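Local structure of tail spike protein (Acinetobacter phage vB_AbaP_AS12, 6EU4) at residues Y133-I139 and A188-S194; D237-W243 and N267-F273; L494-V500 and Y520-S526. The protein probably recognises, and perhaps depolymerises, the capsular polysaccharide of its Acinetobacter baumannii host, as a trimeric tailspike of the phage. All blocks are in the same frame, centred on the assembly; numbering follows the deposited sequence.

Contact 1 (Y133-I139 and A188-S194); sequences YNSNTTI and AQNNHLS
Segments 133-139 and 188-194 are successive parallel rungs of a beta-helix, in register from Ser135-Gln189 to Ile139-Leu193 (Thr137 CA to Asn191 CA 4.6 Å). Both turn a corner at matching positions: Asn136 (phi/psi 54/42) and Asn190 (57/40) have left-handed backbone conformation. Beyond it, His192 N donates to Thr137 O (2.8 Å), Ile139 N to His192 O (3.1 Å) and Ser194 N to Ile139 O (2.8 Å). At it, Asn136 N donates to Gln189 O (3.0 Å); before it, Ser135 OG, chi1 m, accepts from Gln189 N (2.9 Å). Asn191 (m) tucks its amide inside the turn: ND2 donates to Asn134 O (2.9 Å), OD1 accepts from Thr137 N (2.9 Å). Tyr133 (p) lays one ring face on Leu193 CD2 (4.0 Å from CZ). Ile139 (m, t) meets Leu193 (CD1 to CG 4.0 Å). His192 ND1 bonds Thr220 of the same chain, and NE2 bonds Glu144 of the second subunit. Strand 175-179 packs on Tyr133 and Ile139, 118-121 flanks 138-139, and 219-229 lies beyond Leu193.

Contact 2 (D237-W243 and N267-F273); sequences DAWMCTW and NNTTQTF
Two parallel rungs, 237-243 and 267-273, lie in register from Asp237-Asn267 to Trp243-Phe273 (Cys241 CA to Gln271 CA 5.1 Å). Both bend where the backbone is left-handed, at selenomethionine Met240 (phi/psi 53/58) and Thr270 (45/57). This stacked corner is a beta-helix feature. Before it, Thr269 N donates to Ala238 O (3.1 Å). At it, Met240 N donates to Thr269 O (3.2 Å) and weakly to Thr270 OG1 (3.0 Å); Cys241 N to Thr270 O (3.3 Å) is also weak. After it, Thr272 N donates to Cys241 O (3.2 Å) and Trp243 N to Thr272 O (2.8 Å). Asn268 OD1 accepts from Ala238 N (2.8 Å), and its ND2 bonds Lys290 O. Gln271, chi1 m, folds inward: OE1 accepts from Trp243 NE1 (2.8 Å), and NE2 donates within its segment to Thr269 O (3.1 Å). Thr269 OG1 and Thr270 OG1 share a bond (2.9 Å). A water donates to Asp237 OD1 (3.2 Å) and Asn267 OD1 (2.8 Å); Asp237 OD2 is held by Tyr187 and Trp264. The five-membered ring of Trp243 and the Phe273 ring form an offset stack, centroids 4.5 Å apart. Thr242 OG1 bonds Glu244 of the second subunit. Strands 215-217 and 219-229 flank 237-243; 284-304 lies against 267-273.

Contact 3 (L494-V500 and Y520-S526); sequences LGNAVLV and YLVQQWS
Strands 496-500 and 520-526 run antiparallel, their axes 4.6 Å apart at closest and at 167°. The register sets Asn496 against Trp525, Val498 against Gln523 and Val500 against Leu521.

Backbone hydrogen bonds come first. Ala497 with Gln524 is a hydrogen-bonded pair: Ala497 N to Gln524 O is 2.9 Å and Gln524 N to Ala497 O is 2.8 Å. Leu499 with Val522 is the next: Leu499 N to Val522 O is 2.8 Å and Val522 N to Leu499 O is 2.9 Å. Val498-Gln523 and Val500-Leu521 are non-hydrogen-bonded pairs. Val498 CA and Val500 CA point CA-H...O contacts at Val522 O and Tyr520 O, both 3.4 Å.

Polar side chains close the end near Gly495, whose phi/psi is -99/-116. Asn496, chi1 m, accepts at OD1 from Ser526 N (2.8 Å); its ND2 bonds Ser526 O weakly (3.3 Å). Gln524 (t, t) donates from NE2 to Gly495 O (3.0 Å). A water joins Leu494 O and Ser526 OG, 2.7 Å from each.

Apolar contacts lie on both faces. Leu499 CB meets Val522 CB at 4.2 Å on the face shared with Ala497 and Gln524. Val500 CB meets Leu521 CD2 at 3.8 Å on the face of Val498 and Gln523.

Subunits meet here. Trp525 NE1 bonds Gln523 of the second subunit, and Gln523 OE1 bonds Trp525 of the third. Asn496 and Ala497 pair antiparallel with a strand of the second subunit, so the sheet continues across the interface. Within the chain, strands 496-501, 520-526, 535-542 and 547-554 form an antiparallel meander, and 474-481 lies beside 496-501.

From the N terminus the contacts come in series; none nests in or crosses another. Contact 1 closes a loop of 48 residues and contact 2 one of 23. Both join rungs of the same parallel beta-helix. Their centres are about 15 Å apart, and they do not touch. Strands 215-217 and 219-229 lie between them, linking 188-194 to 237-243. Contact 3 closes a loop of 19 residues in a separate, mostly antiparallel sheet nearer the C terminus. Its centre lies about 53 Å from that of contact 2 and about 67 Å from that of contact 1. Contacts 1 and 3 sit on opposite sides of the chain's centre. All three touch the second subunit, so subunit contacts occur both in the beta-helix and in the C-terminal sheet.

Contact 1 (Y133-I139 and A188-S194)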
loop_
_atom_site.group_PDB
_atom_site.type_symbol
_atom_site.label_atom_id
_atom_site.label_comp_id
_atom_site.label_asym_id
_atom_site.label_seq_id
_atom_site.Cartn_x
_atom_site.Cartn_y
_atom_site.Cartn_z
ATOM N N TYR A 133 -21.667 -24.410 9.125
ATOM C CA TYR A 133 -22.470 -23.573 8.262
ATOM C C TYR A 133 -22.097 -23.885 6.822
ATOM O O TYR A 133 -21.005 -24.387 6.548
ATOM C CB TYR A 133 -22.262 -22.088 8.590
ATOM C CG TYR A 133 -20.830 -21.581 8.432
ATOM C CD1 TYR A 133 -19.871 -21.801 9.415
ATOM C CD2 TYR A 133 -20.448 -20.846 7.308
ATOM C CE1 TYR A 133 -18.575 -21.330 9.270
ATOM C CE2 TYR A 133 -19.141 -20.373 7.165
ATOM C CZ TYR A 133 -18.213 -20.621 8.142
ATOM O OH TYR A 133 -16.921 -20.150 8.008
ATOM N N ASN A 134 -23.021 -23.580 5.896
ATOM C CA ASN A 134 -22.817 -23.880 4.490
ATOM C C ASN A 134 -22.596 -22.589 3.741
ATOM O O ASN A 134 -21.473 -22.052 3.750
ATOM C CB ASN A 134 -24.000 -24.691 3.929
ATOM C CG ASN A 134 -24.246 -25.991 4.678
ATOM O OD1 ASN A 134 -25.377 -26.268 5.089
ATOM N ND2 ASN A 134 -23.205 -26.806 4.836
ATOM N N SER A 135 -23.594 -22.052 3.044
ATOM C CA SER A 135 -23.425 -20.880 2.200
ATOM C C SER A 135 -24.576 -19.916 2.433
ATOM O O SER A 135 -25.626 -20.282 2.966
ATOM C CB SER A 135 -23.342 -21.296 0.725
ATOM O OG SER A 135 -22.121 -21.990 0.514
ATOM N N ASN A 136 -24.373 -18.666 2.011
ATOM C CA ASN A 136 -25.393 -17.630 2.150
ATOM C C ASN A 136 -25.866 -17.511 3.591
ATOM O O ASN A 136 -27.058 -17.370 3.867
ATOM C CB ASN A 136 -26.570 -17.900 1.217
ATOM C CG ASN A 136 -27.180 -16.626 0.659
ATOM O OD1 ASN A 136 -26.921 -16.240 -0.485
ATOM N ND2 ASN A 136 -28.003 -15.974 1.465
ATOM N N THR A 137 -24.920 -17.577 4.522
ATOM C CA THR A 137 -25.218 -17.552 5.943
ATOM C C THR A 137 -24.704 -16.255 6.539
ATOM O O THR A 137 -23.512 -15.948 6.426
ATOM C CB THR A 137 -24.563 -18.739 6.649
ATOM O OG1 THR A 137 -24.880 -19.922 5.934
ATOM C CG2 THR A 137 -25.084 -18.870 8.058
ATOM N N THR A 138 -25.592 -15.508 7.187
ATOM C CA THR A 138 -25.220 -14.317 7.943
ATOM C C THR A 138 -25.445 -14.622 9.417
ATOM O O THR A 138 -26.548 -15.029 9.810
ATOM C CB THR A 138 -26.016 -13.089 7.484
ATOM O OG1 THR A 138 -25.633 -12.757 6.140
ATOM C CG2 THR A 138 -25.731 -11.878 8.376
ATOM N N ILE A 139 -24.389 -14.439 10.218
ATOM C CA ILE A 139 -24.399 -14.668 11.660
ATOM C C ILE A 139 -23.846 -13.406 12.304
ATOM O O ILE A 139 -22.744 -12.970 11.955
ATOM C CB ILE A 139 -23.541 -15.882 12.063
ATOM C CG1 ILE A 139 -23.919 -17.125 11.262
ATOM C CG2 ILE A 139 -23.655 -16.123 13.564
ATOM C CD1 ILE A 139 -22.951 -18.281 11.442
ATOM N N ALA A 188 -17.854 -23.355 0.587
ATOM C CA ALA A 188 -18.780 -22.680 1.492
ATOM C C ALA A 188 -18.626 -21.189 1.223
ATOM O O ALA A 188 -17.567 -20.605 1.499
ATOM C CB ALA A 188 -18.474 -23.039 2.945
ATOM N N GLN A 189 -19.649 -20.573 0.644
ATOM C CA GLN A 189 -19.456 -19.265 0.042
ATOM C C GLN A 189 -20.600 -18.314 0.366
ATOM O O GLN A 189 -21.680 -18.717 0.803
ATOM C CB GLN A 189 -19.312 -19.379 -1.471
ATOM C CG GLN A 189 -20.474 -19.995 -2.194
ATOM C CD GLN A 189 -20.227 -20.000 -3.683
ATOM O OE1 GLN A 189 -19.540 -20.883 -4.203
ATOM N NE2 GLN A 189 -20.737 -18.977 -4.375
ATOM N N ASN A 190 -20.331 -17.030 0.128
ATOM C CA ASN A 190 -21.308 -15.961 0.341
ATOM C C ASN A 190 -21.819 -15.935 1.775
ATOM O O ASN A 190 -22.989 -15.656 2.033
ATOM C CB ASN A 190 -22.451 -16.075 -0.658
ATOM C CG ASN A 190 -21.963 -15.985 -2.088
ATOM O OD1 ASN A 190 -21.904 -16.985 -2.805
ATOM N ND2 ASN A 190 -21.563 -14.791 -2.498
ATOM N N ASN A 191 -20.911 -16.151 2.718
ATOM C CA ASN A 191 -21.206 -16.067 4.137
ATOM C C ASN A 191 -20.697 -14.741 4.683
ATOM O O ASN A 191 -19.740 -14.154 4.167
ATOM C CB ASN A 191 -20.563 -17.227 4.882
ATOM C CG ASN A 191 -21.100 -18.561 4.420
ATOM O OD1 ASN A 191 -22.298 -18.771 4.386
ATOM N ND2 ASN A 191 -20.208 -19.452 4.023
ATOM N N HIS A 192 -21.349 -14.271 5.732
ATOM C CA HIS A 192 -21.088 -12.942 6.281
ATOM C C HIS A 192 -21.246 -13.076 7.790
ATOM O O HIS A 192 -22.361 -13.008 8.321
ATOM C CB HIS A 192 -22.017 -11.912 5.648
ATOM C CG HIS A 192 -21.903 -11.903 4.151
ATOM N ND1 HIS A 192 -20.792 -11.400 3.504
ATOM C CD2 HIS A 192 -22.684 -12.455 3.187
ATOM C CE1 HIS A 192 -20.922 -11.589 2.203
ATOM N NE2 HIS A 192 -22.054 -12.239 1.984
ATOM N N LEU A 193 -20.122 -13.301 8.463
ATOM C CA LEU A 193 -20.086 -13.583 9.889
ATOM C C LEU A 193 -19.492 -12.396 10.628
ATOM O O LEU A 193 -18.482 -11.839 10.186
ATOM C CB LEU A 193 -19.232 -14.815 10.178
ATOM C CG LEU A 193 -19.859 -16.188 10.045
ATOM C CD1 LEU A 193 -20.612 -16.332 8.756
ATOM C CD2 LEU A 193 -18.817 -17.281 10.222
ATOM N N SER A 194 -20.099 -12.009 11.756
ATOM C CA SER A 194 -19.519 -10.888 12.487
ATOM C C SER A 194 -19.882 -10.892 13.962
ATOM O O SER A 194 -21.020 -11.197 14.331
ATOM C CB SER A 194 -19.947 -9.544 11.895
ATOM O OG SER A 194 -21.339 -9.385 11.931
#

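Contact 2 (D237-W243 and N267-F273)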
loop_
_atom_site.group_PDB
_atom_site.type_symbol
_atom_site.label_atom_id
_atom_site.label_comp_id
_atom_site.label_asym_id
_atom_site.label_seq_id
_atom_site.Cartn_x
_atom_site.Cartn_y
_atom_site.Cartn_z
ATOM N N ASP A 237 -8.301 -23.812 0.707
ATOM C CA ASP A 237 -8.532 -23.118 -0.557
ATOM C C ASP A 237 -9.582 -22.061 -0.240
ATOM O O ASP A 237 -10.761 -22.389 -0.054
ATOM C CB ASP A 237 -9.000 -24.085 -1.645
ATOM C CG ASP A 237 -9.193 -23.421 -3.016
ATOM O OD1 ASP A 237 -9.467 -22.211 -3.108
ATOM O OD2 ASP A 237 -9.110 -24.156 -4.028
ATOM N N ALA A 238 -9.133 -20.814 -0.138
ATOM C CA ALA A 238 -9.966 -19.654 0.129
ATOM C C ALA A 238 -9.742 -18.651 -0.989
ATOM O O ALA A 238 -8.594 -18.382 -1.367
ATOM C CB ALA A 238 -9.611 -19.031 1.492
ATOM N N TRP A 239 -10.822 -18.105 -1.526
ATOM C CA TRP A 239 -10.663 -17.058 -2.525
ATOM C C TRP A 239 -11.738 -15.995 -2.381
ATOM O O TRP A 239 -12.880 -16.275 -1.999
ATOM C CB TRP A 239 -10.637 -17.646 -3.933
ATOM C CG TRP A 239 -11.809 -18.497 -4.350
ATOM C CD1 TRP A 239 -12.044 -19.820 -4.028
ATOM C CD2 TRP A 239 -12.883 -18.094 -5.189
ATOM N NE1 TRP A 239 -13.194 -20.250 -4.631
ATOM C CE2 TRP A 239 -13.732 -19.210 -5.347
ATOM C CE3 TRP A 239 -13.210 -16.892 -5.835
ATOM C CZ2 TRP A 239 -14.895 -19.156 -6.107
ATOM C CZ3 TRP A 239 -14.358 -16.848 -6.600
ATOM C CH2 TRP A 239 -15.183 -17.978 -6.729
HETATM N N MSE A 240 -11.345 -14.756 -2.653
HETATM C CA MSE A 240 -12.269 -13.634 -2.554
HETATM C C MSE A 240 -12.947 -13.590 -1.183
HETATM O O MSE A 240 -14.182 -13.599 -1.078
HETATM C CB MSE A 240 -13.316 -13.688 -3.673
HETATM C CG MSE A 240 -12.776 -13.270 -5.006
HETATM SE SE MSE A 240 -12.559 -11.302 -5.035
HETATM C CE MSE A 240 -11.508 -11.182 -6.667
ATOM N N CYS A 241 -12.130 -13.509 -0.127
ATOM C CA CYS A 241 -12.637 -13.329 1.227
ATOM C C CYS A 241 -11.925 -12.161 1.879
ATOM O O CYS A 241 -10.724 -11.951 1.657
ATOM C CB CYS A 241 -12.450 -14.572 2.097
ATOM S SG CYS A 241 -13.331 -16.049 1.547
ATOM N N THR A 242 -12.672 -11.391 2.667
ATOM C CA THR A 242 -12.084 -10.347 3.490
ATOM C C THR A 242 -12.271 -10.681 4.959
ATOM O O THR A 242 -13.263 -11.301 5.364
ATOM C CB THR A 242 -12.679 -8.967 3.198
ATOM O OG1 THR A 242 -14.055 -8.948 3.581
ATOM C CG2 THR A 242 -12.558 -8.621 1.718
ATOM N N TRP A 243 -11.276 -10.266 5.740
ATOM C CA TRP A 243 -11.175 -10.540 7.167
ATOM C C TRP A 243 -10.847 -9.215 7.833
ATOM O O TRP A 243 -9.797 -8.631 7.550
ATOM C CB TRP A 243 -10.070 -11.564 7.468
ATOM C CG TRP A 243 -10.143 -12.849 6.646
ATOM C CD1 TRP A 243 -9.740 -13.007 5.349
ATOM C CD2 TRP A 243 -10.642 -14.129 7.066
ATOM N NE1 TRP A 243 -9.964 -14.298 4.934
ATOM C CE2 TRP A 243 -10.519 -15.007 5.963
ATOM C CE3 TRP A 243 -11.178 -14.618 8.255
ATOM C CZ2 TRP A 243 -10.922 -16.336 6.022
ATOM C CZ3 TRP A 243 -11.567 -15.947 8.311
ATOM C CH2 TRP A 243 -11.434 -16.787 7.201
ATOM N N ASN A 267 -4.670 -23.833 -2.852
ATOM C CA ASN A 267 -4.645 -22.676 -3.736
ATOM C C ASN A 267 -5.521 -21.609 -3.113
ATOM O O ASN A 267 -6.577 -21.929 -2.575
ATOM C CB ASN A 267 -5.162 -23.021 -5.137
ATOM C CG ASN A 267 -4.952 -21.892 -6.122
ATOM O OD1 ASN A 267 -5.904 -21.289 -6.627
ATOM N ND2 ASN A 267 -3.700 -21.576 -6.376
ATOM N N ASN A 268 -5.097 -20.344 -3.207
ATOM C CA ASN A 268 -5.851 -19.253 -2.603
ATOM C C ASN A 268 -5.695 -18.007 -3.461
ATOM O O ASN A 268 -4.666 -17.818 -4.112
ATOM C CB ASN A 268 -5.374 -18.892 -1.199
ATOM C CG ASN A 268 -5.369 -20.064 -0.248
ATOM O OD1 ASN A 268 -6.380 -20.370 0.375
ATOM N ND2 ASN A 268 -4.227 -20.730 -0.137
ATOM N N THR A 269 -6.721 -17.156 -3.466
ATOM C CA THR A 269 -6.551 -15.840 -4.059
ATOM C C THR A 269 -7.244 -14.790 -3.207
ATOM O O THR A 269 -8.162 -15.074 -2.441
ATOM C CB THR A 269 -7.110 -15.698 -5.490
ATOM O OG1 THR A 269 -8.535 -15.646 -5.412
ATOM C CG2 THR A 269 -6.654 -16.826 -6.410
ATOM N N THR A 270 -6.783 -13.561 -3.384
ATOM C CA THR A 270 -7.512 -12.348 -2.997
ATOM C C THR A 270 -8.118 -12.465 -1.589
ATOM O O THR A 270 -9.318 -12.256 -1.361
ATOM C CB THR A 270 -8.568 -11.983 -4.058
ATOM O OG1 THR A 270 -9.452 -13.082 -4.333
ATOM C CG2 THR A 270 -7.886 -11.538 -5.346
ATOM N N GLN A 271 -7.238 -12.733 -0.615
ATOM C CA GLN A 271 -7.572 -12.631 0.807
ATOM C C GLN A 271 -7.048 -11.303 1.337
ATOM O O GLN A 271 -5.866 -10.988 1.167
ATOM C CB GLN A 271 -6.964 -13.777 1.625
ATOM C CG GLN A 271 -7.368 -15.163 1.155
ATOM C CD GLN A 271 -8.849 -15.435 1.346
ATOM O OE1 GLN A 271 -9.340 -15.541 2.474
ATOM N NE2 GLN A 271 -9.571 -15.561 0.239
ATOM N N THR A 272 -7.929 -10.513 1.944
ATOM C CA THR A 272 -7.541 -9.262 2.582
ATOM C C THR A 272 -7.731 -9.395 4.085
ATOM O O THR A 272 -8.770 -9.884 4.541
ATOM C CB THR A 272 -8.378 -8.074 2.082
ATOM O OG1 THR A 272 -8.244 -7.925 0.663
ATOM C CG2 THR A 272 -7.874 -6.758 2.710
ATOM N N PHE A 273 -6.742 -8.910 4.843
ATOM C CA PHE A 273 -6.781 -8.877 6.303
ATOM C C PHE A 273 -6.552 -7.446 6.745
ATOM O O PHE A 273 -5.501 -6.871 6.445
ATOM C CB PHE A 273 -5.711 -9.782 6.915
ATOM C CG PHE A 273 -5.816 -11.217 6.475
ATOM C CD1 PHE A 273 -5.185 -11.646 5.323
ATOM C CD2 PHE A 273 -6.539 -12.140 7.216
ATOM C CE1 PHE A 273 -5.291 -12.969 4.909
ATOM C CE2 PHE A 273 -6.649 -13.462 6.787
ATOM C CZ PHE A 273 -6.020 -13.865 5.653
HETATM O O HOH W 1 -8.394 -20.521 -5.556
#

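Contact 3 (L494-V500 and Y520-S526)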
loop_
_atom_site.group_PDB
_atom_site.type_symbol
_atom_site.label_atom_id
_atom_site.label_comp_id
_atom_site.label_asym_id
_atom_site.label_seq_id
_atom_site.Cartn_x
_atom_site.Cartn_y
_atom_site.Cartn_z
ATOM N N LEU A 494 36.687 -2.988 -3.358
ATOM C CA LEU A 494 36.231 -1.954 -4.270
ATOM C C LEU A 494 36.565 -2.345 -5.706
ATOM O O LEU A 494 37.565 -3.025 -5.958
ATOM C CB LEU A 494 36.876 -0.600 -3.943
ATOM C CG LEU A 494 36.596 0.027 -2.575
ATOM C CD1 LEU A 494 37.535 1.185 -2.342
ATOM C CD2 LEU A 494 35.147 0.483 -2.473
ATOM N N GLY A 495 35.703 -1.934 -6.637
ATOM C CA GLY A 495 35.940 -2.137 -8.056
ATOM C C GLY A 495 36.504 -0.869 -8.672
ATOM O O GLY A 495 37.608 -0.428 -8.326
ATOM N N ASN A 496 35.753 -0.277 -9.592
ATOM C CA ASN A 496 36.082 1.045 -10.102
ATOM C C ASN A 496 35.623 2.067 -9.075
ATOM O O ASN A 496 34.422 2.150 -8.796
ATOM C CB ASN A 496 35.393 1.269 -11.443
ATOM C CG ASN A 496 35.782 0.230 -12.472
ATOM O OD1 ASN A 496 36.891 0.230 -12.983
ATOM N ND2 ASN A 496 34.862 -0.656 -12.788
ATOM N N ALA A 497 36.559 2.838 -8.515
ATOM C CA ALA A 497 36.245 3.735 -7.404
ATOM C C ALA A 497 37.258 4.872 -7.336
ATOM O O ALA A 497 38.446 4.675 -7.578
ATOM C CB ALA A 497 36.246 2.976 -6.064
ATOM N N VAL A 498 36.785 6.049 -6.930
ATOM C CA VAL A 498 37.656 7.182 -6.629
ATOM C C VAL A 498 37.919 7.228 -5.128
ATOM O O VAL A 498 36.983 7.134 -4.318
ATOM C CB VAL A 498 37.039 8.508 -7.105
ATOM C CG1 VAL A 498 37.990 9.660 -6.790
ATOM C CG2 VAL A 498 36.693 8.445 -8.608
ATOM N N LEU A 499 39.192 7.392 -4.769
ATOM C CA LEU A 499 39.690 7.434 -3.407
ATOM C C LEU A 499 40.366 8.774 -3.152
ATOM O O LEU A 499 40.970 9.372 -4.054
ATOM C CB LEU A 499 40.707 6.308 -3.159
ATOM C CG LEU A 499 40.396 4.957 -3.830
ATOM C CD1 LEU A 499 41.569 4.026 -3.691
ATOM C CD2 LEU A 499 39.138 4.360 -3.228
ATOM N N VAL A 500 40.300 9.233 -1.912
ATOM C CA VAL A 500 41.075 10.390 -1.484
ATOM C C VAL A 500 41.833 10.018 -0.221
ATOM O O VAL A 500 41.286 9.375 0.678
ATOM C CB VAL A 500 40.205 11.653 -1.261
ATOM C CG1 VAL A 500 39.111 11.420 -0.211
ATOM C CG2 VAL A 500 41.089 12.828 -0.873
ATOM N N TYR A 520 46.547 12.668 -1.809
ATOM C CA TYR A 520 46.271 12.010 -3.086
ATOM C C TYR A 520 44.792 11.985 -3.438
ATOM O O TYR A 520 43.919 11.894 -2.570
ATOM C CB TYR A 520 46.719 10.544 -3.097
ATOM C CG TYR A 520 48.189 10.310 -3.312
ATOM C CD1 TYR A 520 49.101 10.485 -2.280
ATOM C CD2 TYR A 520 48.664 9.870 -4.540
ATOM C CE1 TYR A 520 50.448 10.245 -2.472
ATOM C CE2 TYR A 520 50.000 9.626 -4.739
ATOM C CZ TYR A 520 50.892 9.816 -3.713
ATOM O OH TYR A 520 52.237 9.585 -3.910
ATOM N N LEU A 521 44.533 12.048 -4.739
ATOM C CA LEU A 521 43.354 11.460 -5.351
ATOM C C LEU A 521 43.812 10.266 -6.171
ATOM O O LEU A 521 44.845 10.335 -6.843
ATOM C CB LEU A 521 42.631 12.464 -6.247
ATOM C CG LEU A 521 41.876 13.573 -5.521
ATOM C CD1 LEU A 521 41.458 14.667 -6.488
ATOM C CD2 LEU A 521 40.656 12.974 -4.838
ATOM N N VAL A 522 43.057 9.171 -6.098
ATOM C CA VAL A 522 43.370 7.943 -6.822
ATOM C C VAL A 522 42.104 7.460 -7.512
ATOM O O VAL A 522 41.048 7.340 -6.877
ATOM C CB VAL A 522 43.915 6.843 -5.891
ATOM C CG1 VAL A 522 44.210 5.564 -6.692
ATOM C CG2 VAL A 522 45.163 7.321 -5.136
ATOM N N GLN A 523 42.197 7.206 -8.808
ATOM C CA GLN A 523 41.162 6.488 -9.529
ATOM C C GLN A 523 41.593 5.033 -9.588
ATOM O O GLN A 523 42.647 4.727 -10.150
ATOM C CB GLN A 523 40.972 7.032 -10.939
ATOM C CG GLN A 523 40.057 6.162 -11.827
ATOM C CD GLN A 523 38.588 6.350 -11.482
ATOM O OE1 GLN A 523 38.049 7.454 -11.567
ATOM N NE2 GLN A 523 37.934 5.270 -11.075
ATOM N N GLN A 524 40.781 4.143 -9.023
ATOM C CA GLN A 524 40.986 2.709 -9.193
ATOM C C GLN A 524 40.032 2.184 -10.261
ATOM O O GLN A 524 38.861 2.570 -10.312
ATOM C CB GLN A 524 40.773 1.946 -7.882
ATOM C CG GLN A 524 40.863 0.427 -8.072
ATOM C CD GLN A 524 40.935 -0.307 -6.760
ATOM O OE1 GLN A 524 41.903 -0.165 -6.027
ATOM N NE2 GLN A 524 39.910 -1.111 -6.458
ATOM N N TRP A 525 40.550 1.341 -11.141
ATOM C CA TRP A 525 39.726 0.578 -12.059
ATOM C C TRP A 525 39.842 -0.902 -11.717
ATOM O O TRP A 525 40.857 -1.362 -11.181
ATOM C CB TRP A 525 40.159 0.786 -13.504
ATOM C CG TRP A 525 39.896 2.142 -14.100
ATOM C CD1 TRP A 525 38.761 2.543 -14.704
ATOM C CD2 TRP A 525 40.816 3.250 -14.195
ATOM N NE1 TRP A 525 38.887 3.835 -15.160
ATOM C CE2 TRP A 525 40.140 4.291 -14.857
ATOM C CE3 TRP A 525 42.126 3.465 -13.769
ATOM C CZ2 TRP A 525 40.748 5.517 -15.144
ATOM C CZ3 TRP A 525 42.716 4.699 -14.026
ATOM C CH2 TRP A 525 42.029 5.699 -14.710
ATOM N N SER A 526 38.807 -1.650 -12.094
ATOM C CA SER A 526 38.736 -3.074 -11.797
ATOM C C SER A 526 37.841 -3.771 -12.808
ATOM O O SER A 526 36.860 -3.202 -13.292
ATOM C CB SER A 526 38.176 -3.306 -10.394
ATOM O OG SER A 526 38.065 -4.686 -10.146
HETATM O O HOH W 2 38.965 -4.715 -7.565
#